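Long-range contact in zebrafish RNase5 (Danio rerio, PDB 3LJE), which probably cleaves RNA as a secreted ribonuclease of the pancreatic (RNase A) superfamily, in its angiogenin-related branch: residues P5-R10 against W115-D120. Residues are numbered along the deposited sequence; the frame is centred on the assembly and turned at random.
Sequences PDVDPR and WPVHYD. With SO4 (sulfate ion), chain C.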
ATOM      1  N   PRO A   5      16.007   0.539 -13.266  1.00 45.18           N
ATOM      2  CA  PRO A   5      16.490  -0.259 -12.140  1.00 42.91           C
ATOM      3  C   PRO A   5      16.707   0.475 -10.869  1.00 41.38           C
ATOM      4  O   PRO A   5      16.842  -0.154  -9.819  1.00 39.76           O
ATOM      5  CB  PRO A   5      17.770  -0.913 -12.705  1.00 44.58           C
ATOM      6  CG  PRO A   5      18.275   0.171 -13.628  1.00 44.52           C
ATOM      7  CD  PRO A   5      17.002   0.559 -14.369  1.00 45.00           C
ATOM      8  N   ASP A   6      16.758   1.802 -10.886  1.00 40.19           N
ATOM      9  CA  ASP A   6      16.914   2.411  -9.558  1.00 39.96           C
ATOM     10  C   ASP A   6      15.533   2.554  -8.924  1.00 37.64           C
ATOM     11  O   ASP A   6      15.409   2.940  -7.770  1.00 37.93           O
ATOM     12  CB  ASP A   6      17.520   3.789  -9.634  1.00 42.19           C
ATOM     13  CG  ASP A   6      16.842   4.640 -10.644  1.00 45.43           C
ATOM     14  OD1 ASP A   6      16.572   4.149 -11.758  1.00 46.07           O
ATOM     15  OD2 ASP A   6      16.558   5.815 -10.319  1.00 48.51           O
ATOM     16  N   VAL A   7      14.504   2.244  -9.690  1.00 35.78           N
ATOM     17  CA  VAL A   7      13.121   2.391  -9.195  1.00 32.79           C
ATOM     18  C   VAL A   7      12.497   1.032  -8.892  1.00 33.29           C
ATOM     19  O   VAL A   7      11.698   0.902  -7.978  1.00 30.90           O
ATOM     20  CB  VAL A   7      12.244   3.033 -10.275  1.00 32.16           C
ATOM     21  CG1 VAL A   7      10.754   2.966  -9.859  1.00 30.28           C
ATOM     22  CG2 VAL A   7      12.642   4.554 -10.470  1.00 32.65           C
ATOM     23  N   ASP A   8      12.843   0.031  -9.700  1.00 32.20           N
ATOM     24  CA  ASP A   8      12.267  -1.252  -9.518  1.00 33.90           C
ATOM     25  C   ASP A   8      12.166  -1.855  -8.082  1.00 33.32           C
ATOM     26  O   ASP A   8      11.103  -2.381  -7.710  1.00 32.33           O
ATOM     27  CB  ASP A   8      12.907  -2.220 -10.497  1.00 36.45           C
ATOM     28  CG  ASP A   8      12.139  -3.526 -10.591  1.00 37.35           C
ATOM     29  OD1 ASP A   8      10.936  -3.521 -10.923  1.00 37.86           O
ATOM     30  OD2 ASP A   8      12.749  -4.551 -10.302  1.00 40.66           O
ATOM     31  N   PRO A   9      13.233  -1.779  -7.246  1.00 32.80           N
ATOM     32  CA  PRO A   9      13.099  -2.362  -5.900  1.00 31.92           C
ATOM     33  C   PRO A   9      11.942  -1.743  -5.070  1.00 30.31           C
ATOM     34  O   PRO A   9      11.134  -2.465  -4.435  1.00 28.60           O
ATOM     35  CB  PRO A   9      14.490  -2.100  -5.243  1.00 33.04           C
ATOM     36  CG  PRO A   9      15.469  -2.142  -6.498  1.00 33.07           C
ATOM     37  CD  PRO A   9      14.593  -1.211  -7.444  1.00 33.91           C
ATOM     38  N   ARG A  10      11.840  -0.425  -5.161  1.00 27.39           N
ATOM     39  CA  ARG A  10      10.810   0.303  -4.409  1.00 25.54           C
ATOM     40  C   ARG A  10       9.438   0.068  -4.987  1.00 22.52           C
ATOM     41  O   ARG A  10       8.414  -0.044  -4.215  1.00 20.83           O
ATOM     42  CB  ARG A  10      11.121   1.793  -4.348  1.00 25.46           C
ATOM     43  CG  ARG A  10      12.099   2.093  -3.156  1.00 31.73           C
ATOM     44  CD  ARG A  10      12.333   3.602  -3.008  1.00 32.68           C
ATOM     45  NE  ARG A  10      12.849   4.012  -4.314  1.00 34.58           N
ATOM     46  CZ  ARG A  10      12.633   5.212  -4.880  1.00 35.22           C
ATOM     47  NH1 ARG A  10      11.910   6.147  -4.241  1.00 33.25           N
ATOM     48  NH2 ARG A  10      13.119   5.436  -6.104  1.00 35.79           N
ATOM     49  N   TRP A 115       6.541   5.857 -11.817  1.00 22.58           N
ATOM     50  CA  TRP A 115       6.133   4.563 -11.122  1.00 22.24           C
ATOM     51  C   TRP A 115       5.842   4.801  -9.672  1.00 20.60           C
ATOM     52  O   TRP A 115       6.565   5.569  -8.993  1.00 20.85           O
ATOM     53  CB  TRP A 115       7.269   3.541 -11.168  1.00 23.58           C
ATOM     54  CG  TRP A 115       7.697   3.244 -12.552  1.00 27.03           C
ATOM     55  CD1 TRP A 115       8.719   3.858 -13.283  1.00 29.55           C
ATOM     56  CD2 TRP A 115       7.043   2.358 -13.437  1.00 29.40           C
ATOM     57  NE1 TRP A 115       8.706   3.384 -14.581  1.00 31.18           N
ATOM     58  CE2 TRP A 115       7.701   2.461 -14.707  1.00 31.42           C
ATOM     59  CE3 TRP A 115       5.963   1.486 -13.292  1.00 28.70           C
ATOM     60  CZ2 TRP A 115       7.292   1.705 -15.820  1.00 32.78           C
ATOM     61  CZ3 TRP A 115       5.543   0.741 -14.370  1.00 32.46           C
ATOM     62  CH2 TRP A 115       6.205   0.848 -15.632  1.00 33.65           C
ATOM     63  N   PRO A 116       4.833   4.097  -9.121  1.00 19.15           N
ATOM     64  CA  PRO A 116       4.556   4.332  -7.687  1.00 18.73           C
ATOM     65  C   PRO A 116       5.601   3.651  -6.779  1.00 20.84           C
ATOM     66  O   PRO A 116       5.906   2.459  -6.972  1.00 20.28           O
ATOM     67  CB  PRO A 116       3.169   3.715  -7.467  1.00 18.27           C
ATOM     68  CG  PRO A 116       3.120   2.532  -8.593  1.00 15.31           C
ATOM     69  CD  PRO A 116       3.866   3.202  -9.792  1.00 17.85           C
ATOM     70  N   VAL A 117       6.108   4.376  -5.782  1.00 19.34           N
ATOM     71  CA  VAL A 117       7.124   3.793  -4.882  1.00 20.63           C
ATOM     72  C   VAL A 117       6.759   3.933  -3.438  1.00 21.34           C
ATOM     73  O   VAL A 117       7.513   3.468  -2.549  1.00 24.14           O
ATOM     74  CB  VAL A 117       8.504   4.555  -5.167  1.00 20.69           C
ATOM     75  CG1 VAL A 117       8.952   4.157  -6.560  1.00 23.69           C
ATOM     76  CG2 VAL A 117       8.279   6.112  -5.070  1.00 19.64           C
ATOM     77  N   HIS A 118       5.631   4.612  -3.117  1.00 20.39           N
ATOM     78  CA  HIS A 118       5.323   4.783  -1.723  1.00 19.64           C
ATOM     79  C   HIS A 118       3.829   5.079  -1.597  1.00 18.09           C
ATOM     80  O   HIS A 118       3.257   5.714  -2.477  1.00 18.31           O
ATOM     81  CB  HIS A 118       6.178   6.002  -1.199  1.00 21.82           C
ATOM     82  CG  HIS A 118       5.784   6.498   0.145  1.00 26.07           C
ATOM     83  ND1 HIS A 118       6.139   5.848   1.315  1.00 26.43           N
ATOM     84  CD2 HIS A 118       5.036   7.585   0.518  1.00 26.02           C
ATOM     85  CE1 HIS A 118       5.633   6.502   2.354  1.00 26.60           C
ATOM     86  NE2 HIS A 118       4.962   7.557   1.902  1.00 29.01           N
ATOM     87  N   TYR A 119       3.249   4.613  -0.518  1.00 19.12           N
ATOM     88  CA  TYR A 119       1.853   4.871  -0.184  1.00 17.90           C
ATOM     89  C   TYR A 119       1.814   5.735   1.043  1.00 19.14           C
ATOM     90  O   TYR A 119       2.405   5.398   2.083  1.00 18.35           O
ATOM     91  CB  TYR A 119       1.082   3.571   0.098  1.00 18.28           C
ATOM     92  CG  TYR A 119      -0.397   3.893   0.448  1.00 17.55           C
ATOM     93  CD1 TYR A 119      -1.317   4.159  -0.581  1.00 20.11           C
ATOM     94  CD2 TYR A 119      -0.849   3.955   1.755  1.00 15.79           C
ATOM     95  CE1 TYR A 119      -2.645   4.490  -0.314  1.00 20.56           C
ATOM     96  CE2 TYR A 119      -2.211   4.243   2.025  1.00 16.41           C
ATOM     97  CZ  TYR A 119      -3.067   4.519   0.957  1.00 20.31           C
ATOM     98  OH  TYR A 119      -4.381   4.819   1.208  1.00 21.64           O
ATOM     99  N   ASP A 120       1.126   6.858   1.025  1.00 17.42           N
ATOM    100  CA  ASP A 120       1.041   7.688   2.230  1.00 19.35           C
ATOM    101  C   ASP A 120      -0.161   7.256   3.071  1.00 18.66           C
ATOM    102  O   ASP A 120      -1.292   7.452   2.656  1.00 20.69           O
ATOM    103  CB  ASP A 120       0.912   9.160   1.841  1.00 22.25           C
ATOM    104  CG  ASP A 120       0.898  10.134   3.006  1.00 25.66           C
ATOM    105  OD1 ASP A 120       0.852   9.679   4.170  1.00 29.64           O
ATOM    106  OD2 ASP A 120       0.937  11.370   2.758  1.00 30.81           O
TER
HETATM  107  S   SO4 C1000       5.146   2.604   2.669  0.89 44.49           S
HETATM  108  O1  SO4 C1000       4.145   3.472   3.557  0.89 40.13           O
HETATM  109  O2  SO4 C1000       5.001   2.815   1.130  0.89 31.93           O
HETATM  110  O3  SO4 C1000       6.572   2.931   3.088  0.89 41.74           O
HETATM  111  O4  SO4 C1000       4.839   1.113   3.104  0.89 35.25           O
HETATM  112  O   HOH W   1       8.106   0.947  -1.738  1.00 22.98           O
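Arg10, in the first turn of helix 8-18, lays its side chain along one side of Val117 of the edge strand 115-119. Its CB rests 3.9 Å from Val117 CB and equally near CG1. The chain then bends at chi3 (-57°), which carries the guanidinium back over the valine: CZ lies 4.2 Å from Val117 CB and CG1, the latter over the centre of the guanidinium plane, and NH1 comes to 3.7 Å from Val117 CG2. At the tip, NH2 forms a salt bridge with Asp112 of the adjoining strand 97-112, while Asp6 O sits at the guanidinium edge, in its plane. Val7 CG1 touches both Trp115 CB (3.8 Å) and Val117 CG1. One water donates to both Arg10 O and Val117 O, 2.7 Å from each, and so bridges helix and strand. Val117 and His118 form a classic beta bulge opposite Gly110. Farther along, Tyr119 N donates a nearly straight hydrogen bond (172°) to O2 of a sulfate, probably from the crystallisation liquor, also held by His18 and Lys46, consistent with the phosphate site of the RNase A active cleft. The helix start and the residue before it thus meet the strand by apolar packing and a flat guanidinium, with polar linkage supplied by water and Arg10's charge directed to Asp112.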